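Local coordinates for protein mitochondrial import inner membrane translocase subunit TIM21 (Saccharomyces cerevisiae, PDB 2CIU) that helps move transit peptide-containing proteins across the mitochondrial inner membrane as part of the TIM23 complex, holding TOM and TIM23 close together through this intermembrane-space domain, at residues A[78-81]-A[82-85]; A[47-50]-A[51-54]. All blocks are in the same frame, centred on the assembly; numbering follows the deposited sequence.

Contact 1 of 2, residues A[78-81]-A[82-85]; sequences VESK and KKIA
The connection of the beta hairpin formed by strands 70-79 and 84-92 turns on S80, whose hydroxyl accepts hydrogen bonds from the backbone N-H groups of K82 and K83. S80 OG accepts from K82 N at 3.2 Å, two residues on, which makes an ST turn, and from K83 N at 2.9 Å. Chi1 of 66° tucks OG between its own N and C, within bonding distance of both amides across the turn. The same hydroxyl gives its own proton to L28 O, so three bonds grip the hydroxyl of this buried serine and would hold its rotation. Where the strands begin to pair, S80 N reaches K83 O at 2.8 Å in a bond nearly along the C=O axis. Further in, V78 and A85 form a hydrogen-bonded antiparallel pair: A85 N meets V78 O at 2.8 Å almost straight (175°), and V78 N gives a longer bond of 3.2 Å to A85 O. Both side chains of this pair face the interior of the domain, which belongs to the TIM21 family of the NTF2 clan; V78 packs there on V15 and V18 of helix 6-20. The other face carries the non-hydrogen-bonded pair E79 and I84. The extended E79 chain crosses I84 obliquely, CG lying 3.6 Å from I84 CG1, while its carboxylate passes on to a hydrogen bond between OE2 and Y43 OH. K83 starts out away from 78-81, bends twice along its chain, and NZ hydrogen-bonds P110 O.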
ATOM      1  N   VAL A  78       5.088   4.594  -3.046  1.00 12.22           N
ATOM      2  CA  VAL A  78       5.866   3.956  -4.103  1.00 11.66           C
ATOM      3  C   VAL A  78       6.056   5.091  -5.099  1.00 13.98           C
ATOM      4  O   VAL A  78       5.093   5.735  -5.529  1.00 15.30           O
ATOM      5  CB  VAL A  78       5.133   2.765  -4.752  1.00 12.24           C
ATOM      6  CG1 VAL A  78       5.950   2.240  -5.941  1.00 15.87           C
ATOM      7  CG2 VAL A  78       4.951   1.645  -3.721  1.00 13.65           C
ATOM      8  N   GLU A  79       7.310   5.349  -5.452  1.00 12.78           N
ATOM      9  CA  GLU A  79       7.638   6.457  -6.332  1.00 11.96           C
ATOM     10  C   GLU A  79       8.359   6.077  -7.615  1.00 13.04           C
ATOM     11  O   GLU A  79       9.309   5.299  -7.584  1.00 14.11           O
ATOM     12  CB  GLU A  79       8.514   7.457  -5.568  1.00 11.98           C
ATOM     13  CG  GLU A  79       9.001   8.623  -6.431  1.00 14.11           C
ATOM     14  CD  GLU A  79       9.936   9.575  -5.711  1.00 16.94           C
ATOM     15  OE1 GLU A  79      10.451  10.498  -6.374  1.00 21.95           O
ATOM     16  OE2 GLU A  79      10.167   9.423  -4.494  1.00 17.14           O
ATOM     17  N   SER A  80       7.891   6.625  -8.732  1.00 11.78           N
ATOM     18  CA  SER A  80       8.549   6.415 -10.027  1.00 12.23           C
ATOM     19  C   SER A  80       9.171   7.767 -10.345  1.00 12.99           C
ATOM     20  O   SER A  80       8.992   8.727  -9.600  1.00 15.73           O
ATOM     21  CB  SER A  80       7.542   6.057 -11.122  1.00 14.14           C
ATOM     22  OG  SER A  80       6.678   7.150 -11.395  1.00 15.91           O
ATOM     23  N   LYS A  81       9.904   7.855 -11.450  1.00 13.60           N
ATOM     24  CA  LYS A  81      10.510   9.130 -11.820  1.00 15.97           C
ATOM     25  C   LYS A  81       9.453  10.200 -12.135  1.00 17.72           C
ATOM     26  O   LYS A  81       9.758  11.394 -12.174  1.00 18.93           O
ATOM     27  CB  LYS A  81      11.415   8.947 -13.044  1.00 17.34           C
ATOM     28  CG  LYS A  81      12.634   8.076 -12.793  1.00 24.27           C
ATOM     29  CD  LYS A  81      13.325   7.733 -14.108  1.00 31.37           C
ATOM     30  CE  LYS A  81      14.411   6.688 -13.905  1.00 40.17           C
ATOM     31  NZ  LYS A  81      14.883   6.139 -15.207  1.00 39.32           N
ATOM     32  N   LYS A  82       8.210   9.779 -12.353  1.00 17.88           N
ATOM     33  CA  LYS A  82       7.161  10.734 -12.695  1.00 18.53           C
ATOM     34  C   LYS A  82       6.024  10.901 -11.693  1.00 16.06           C
ATOM     35  O   LYS A  82       5.364  11.939 -11.688  1.00 17.63           O
ATOM     36  CB  LYS A  82       6.556  10.374 -14.053  1.00 23.92           C
ATOM     37  CG  LYS A  82       7.590  10.197 -15.152  1.00 26.68           C
ATOM     38  CD  LYS A  82       6.962  10.113 -16.527  1.00 33.75           C
ATOM     39  CE  LYS A  82       6.523  11.490 -17.002  1.00 42.22           C
ATOM     40  NZ  LYS A  82       6.281  11.523 -18.473  1.00 46.00           N
ATOM     41  N   LYS A  83       5.798   9.902 -10.849  1.00 16.48           N
ATOM     42  CA  LYS A  83       4.678   9.971  -9.907  1.00 15.10           C
ATOM     43  C   LYS A  83       4.953   9.346  -8.548  1.00 13.68           C
ATOM     44  O   LYS A  83       5.847   8.518  -8.389  1.00 13.63           O
ATOM     45  CB  LYS A  83       3.474   9.248 -10.516  1.00 17.08           C
ATOM     46  CG  LYS A  83       3.041   9.736 -11.886  1.00 22.43           C
ATOM     47  CD  LYS A  83       2.403  11.115 -11.841  1.00 27.71           C
ATOM     48  CE  LYS A  83       1.036  11.080 -11.189  1.00 33.67           C
ATOM     49  NZ  LYS A  83       0.338  12.392 -11.329  1.00 41.40           N
ATOM     50  N   ILE A  84       4.164   9.749  -7.554  1.00 14.77           N
ATOM     51  CA  ILE A  84       4.275   9.170  -6.228  1.00 14.31           C
ATOM     52  C   ILE A  84       2.889   8.650  -5.859  1.00 15.88           C
ATOM     53  O   ILE A  84       1.899   9.383  -5.952  1.00 19.03           O
ATOM     54  CB  ILE A  84       4.724  10.197  -5.178  1.00 15.26           C
ATOM     55  CG1 ILE A  84       6.169  10.617  -5.452  1.00 16.70           C
ATOM     56  CG2 ILE A  84       4.612   9.598  -3.781  1.00 16.79           C
ATOM     57  CD1 ILE A  84       6.711  11.644  -4.471  1.00 22.04           C
ATOM     58  N   ALA A  85       2.817   7.383  -5.469  1.00 12.48           N
ATOM     59  CA  ALA A  85       1.543   6.794  -5.077  1.00 12.42           C
ATOM     60  C   ALA A  85       1.512   6.644  -3.564  1.00 12.60           C
ATOM     61  O   ALA A  85       2.550   6.489  -2.926  1.00 13.87           O
ATOM     62  CB  ALA A  85       1.371   5.414  -5.730  1.00 15.03           C
TER

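Contact 2 of 2, residues A[47-50]-A[51-54]; sequences ITND and KWTR
N49 folds its amide back over K51 and W52, forming an Asx turn at the end of the short beta hairpin of strands 41-48 and 53-55. Its OD1 accepts from K51 N at 2.8 Å, with the donor above the carbonyl plane, and from W52 N at 3.0 Å, within that plane. With CG beside both its backbone N and its carbonyl carbon (chi1 55°), the amide turns back toward them, and ND2 stands over one face of the W52 indole, 3.5 Å from CZ3, the planes perpendicular. R54 NH1 approaches the same indole face and donates to W52 O at 2.8 Å. An alanine in place of N49 would probably leave the K51 and W52 amides without their shared acceptor and strip that indole face of its amide neighbour. Toward the strands, I47 and R54 pair through I47 N to R54 O and R54 N to I47 O. The face bearing T48 and T53 is looser and solvent-exposed: T48 OG1 takes D50 N in an ST turn, but the two threonines are linked by a water. At the outer tip, a second water donates to K51 O at 3.2 Å and, weakly, to D50 O at 3.4 Å.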
ATOM      1  N   ILE A  47       5.326  12.948   5.557  1.00 15.35           N
ATOM      2  CA  ILE A  47       4.740  13.901   6.488  1.00 16.99           C
ATOM      3  C   ILE A  47       5.471  15.225   6.321  1.00 16.93           C
ATOM      4  O   ILE A  47       6.611  15.277   5.842  1.00 18.74           O
ATOM      5  CB  ILE A  47       4.853  13.402   7.947  1.00 18.45           C
ATOM      6  CG1 ILE A  47       6.316  13.133   8.306  1.00 23.23           C
ATOM      7  CG2 ILE A  47       4.035  12.112   8.113  1.00 21.07           C
ATOM      8  CD1 ILE A  47       6.536  12.771   9.770  1.00 24.78           C
ATOM      9  N   THR A  48       4.815  16.305   6.707  1.00 18.27           N
ATOM     10  CA  THR A  48       5.424  17.614   6.559  1.00 16.09           C
ATOM     11  C   THR A  48       4.986  18.553   7.665  1.00 23.13           C
ATOM     12  O   THR A  48       3.911  18.384   8.242  1.00 19.02           O
ATOM     13  CB  THR A  48       5.029  18.230   5.205  1.00 19.86           C
ATOM     14  OG1 THR A  48       5.579  19.545   5.086  1.00 21.53           O
ATOM     15  CG2 THR A  48       3.514  18.314   5.089  1.00 19.43           C
ATOM     16  N   ASN A  49       5.844  19.522   7.968  1.00 20.78           N
ATOM     17  CA  ASN A  49       5.558  20.545   8.966  1.00 24.28           C
ATOM     18  C   ASN A  49       5.358  21.837   8.182  1.00 23.23           C
ATOM     19  O   ASN A  49       5.421  22.936   8.738  1.00 29.30           O
ATOM     20  CB  ASN A  49       6.728  20.704   9.944  1.00 22.51           C
ATOM     21  CG  ASN A  49       8.050  20.983   9.239  1.00 20.48           C
ATOM     22  OD1 ASN A  49       8.091  21.171   8.024  1.00 22.99           O
ATOM     23  ND2 ASN A  49       9.134  21.014  10.007  1.00 26.21           N
ATOM     24  N   ASP A  50       5.110  21.681   6.883  1.00 24.11           N
ATOM     25  CA  ASP A  50       4.904  22.787   5.952  1.00 26.46           C
ATOM     26  C   ASP A  50       6.201  23.514   5.608  1.00 27.35           C
ATOM     27  O   ASP A  50       6.190  24.518   4.895  1.00 31.38           O
ATOM     28  CB  ASP A  50       3.871  23.778   6.504  1.00 33.96           C
ATOM     29  CG  ASP A  50       2.496  23.155   6.651  1.00 38.59           C
ATOM     30  OD1 ASP A  50       2.013  22.550   5.668  1.00 37.08           O
ATOM     31  OD2 ASP A  50       1.898  23.271   7.744  1.00 40.85           O
ATOM     32  N   LYS A  51       7.318  22.995   6.111  1.00 26.33           N
ATOM     33  CA  LYS A  51       8.635  23.572   5.851  1.00 24.67           C
ATOM     34  C   LYS A  51       9.392  22.602   4.926  1.00 22.55           C
ATOM     35  O   LYS A  51       9.983  23.001   3.916  1.00 19.79           O
ATOM     36  CB  LYS A  51       9.402  23.758   7.164  1.00 27.24           C
ATOM     37  CG  LYS A  51       8.663  24.553   8.239  1.00 31.76           C
ATOM     38  CD  LYS A  51       8.349  25.963   7.791  1.00 38.06           C
ATOM     39  CE  LYS A  51       7.611  26.721   8.888  1.00 39.36           C
ATOM     40  NZ  LYS A  51       7.210  28.092   8.469  1.00 45.79           N
ATOM     41  N   TRP A  52       9.379  21.325   5.282  1.00 22.37           N
ATOM     42  CA  TRP A  52      10.018  20.314   4.448  1.00 17.92           C
ATOM     43  C   TRP A  52       9.353  18.971   4.665  1.00 18.25           C
ATOM     44  O   TRP A  52       8.825  18.688   5.741  1.00 23.18           O
ATOM     45  CB  TRP A  52      11.535  20.238   4.715  1.00 18.88           C
ATOM     46  CG  TRP A  52      11.943  19.684   6.033  1.00 19.86           C
ATOM     47  CD1 TRP A  52      12.227  18.381   6.326  1.00 21.74           C
ATOM     48  CD2 TRP A  52      12.121  20.418   7.251  1.00 20.17           C
ATOM     49  NE1 TRP A  52      12.572  18.260   7.650  1.00 26.97           N
ATOM     50  CE2 TRP A  52      12.515  19.494   8.240  1.00 23.13           C
ATOM     51  CE3 TRP A  52      11.986  21.768   7.598  1.00 28.97           C
ATOM     52  CZ2 TRP A  52      12.778  19.875   9.563  1.00 28.10           C
ATOM     53  CZ3 TRP A  52      12.248  22.149   8.916  1.00 30.00           C
ATOM     54  CH2 TRP A  52      12.639  21.201   9.881  1.00 32.55           C
ATOM     55  N   THR A  53       9.367  18.152   3.624  1.00 15.10           N
ATOM     56  CA  THR A  53       8.746  16.842   3.656  1.00 17.83           C
ATOM     57  C   THR A  53       9.756  15.729   3.906  1.00 16.26           C
ATOM     58  O   THR A  53      10.919  15.841   3.522  1.00 17.66           O
ATOM     59  CB  THR A  53       8.029  16.576   2.324  1.00 17.45           C
ATOM     60  OG1 THR A  53       7.064  17.615   2.101  1.00 19.68           O
ATOM     61  CG2 THR A  53       7.325  15.219   2.348  1.00 17.47           C
ATOM     62  N   ARG A  54       9.307  14.670   4.567  1.00 14.83           N
ATOM     63  CA  ARG A  54      10.160  13.518   4.845  1.00 17.11           C
ATOM     64  C   ARG A  54       9.304  12.281   5.064  1.00 17.38           C
ATOM     65  O   ARG A  54       8.111  12.390   5.366  1.00 17.47           O
ATOM     66  CB  ARG A  54      11.036  13.765   6.075  1.00 20.76           C
ATOM     67  CG  ARG A  54      10.287  13.949   7.387  1.00 25.86           C
ATOM     68  CD  ARG A  54       9.769  15.368   7.539  1.00 36.34           C
ATOM     69  NE  ARG A  54      10.038  15.876   8.882  1.00 38.23           N
ATOM     70  CZ  ARG A  54       9.845  17.133   9.266  1.00 36.40           C
ATOM     71  NH1 ARG A  54       9.373  18.032   8.413  1.00 31.52           N
ATOM     72  NH2 ARG A  54      10.131  17.492  10.511  1.00 38.20           N
TER
HETATM   73  O   HOH W   1       7.223  20.402   2.779  1.00 32.34           O
HETATM   74  O   HOH W   2       7.807  24.321   1.912  1.00 41.71           O

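From the N terminus, the chain passes through helix 6-20 and helix 22-27 before entering the sheet along strand 41-48. Contact 2 closes the first of the two loops, turning 41-48 straight back into 53-55. The chain then runs through 60-64 and 70-79, and contact 1 closes the second, sending 70-79 back as 84-92. The two are in series, neither nested nor crossed. Their centres lie about 18 Å apart and their nearest atoms about 8 Å, without touching; strands 41-48 and 70-79 join them as antiparallel neighbours. Residues 78-85 bring that sheet against helix 6-20, whereas residues 47-54 project at the surface.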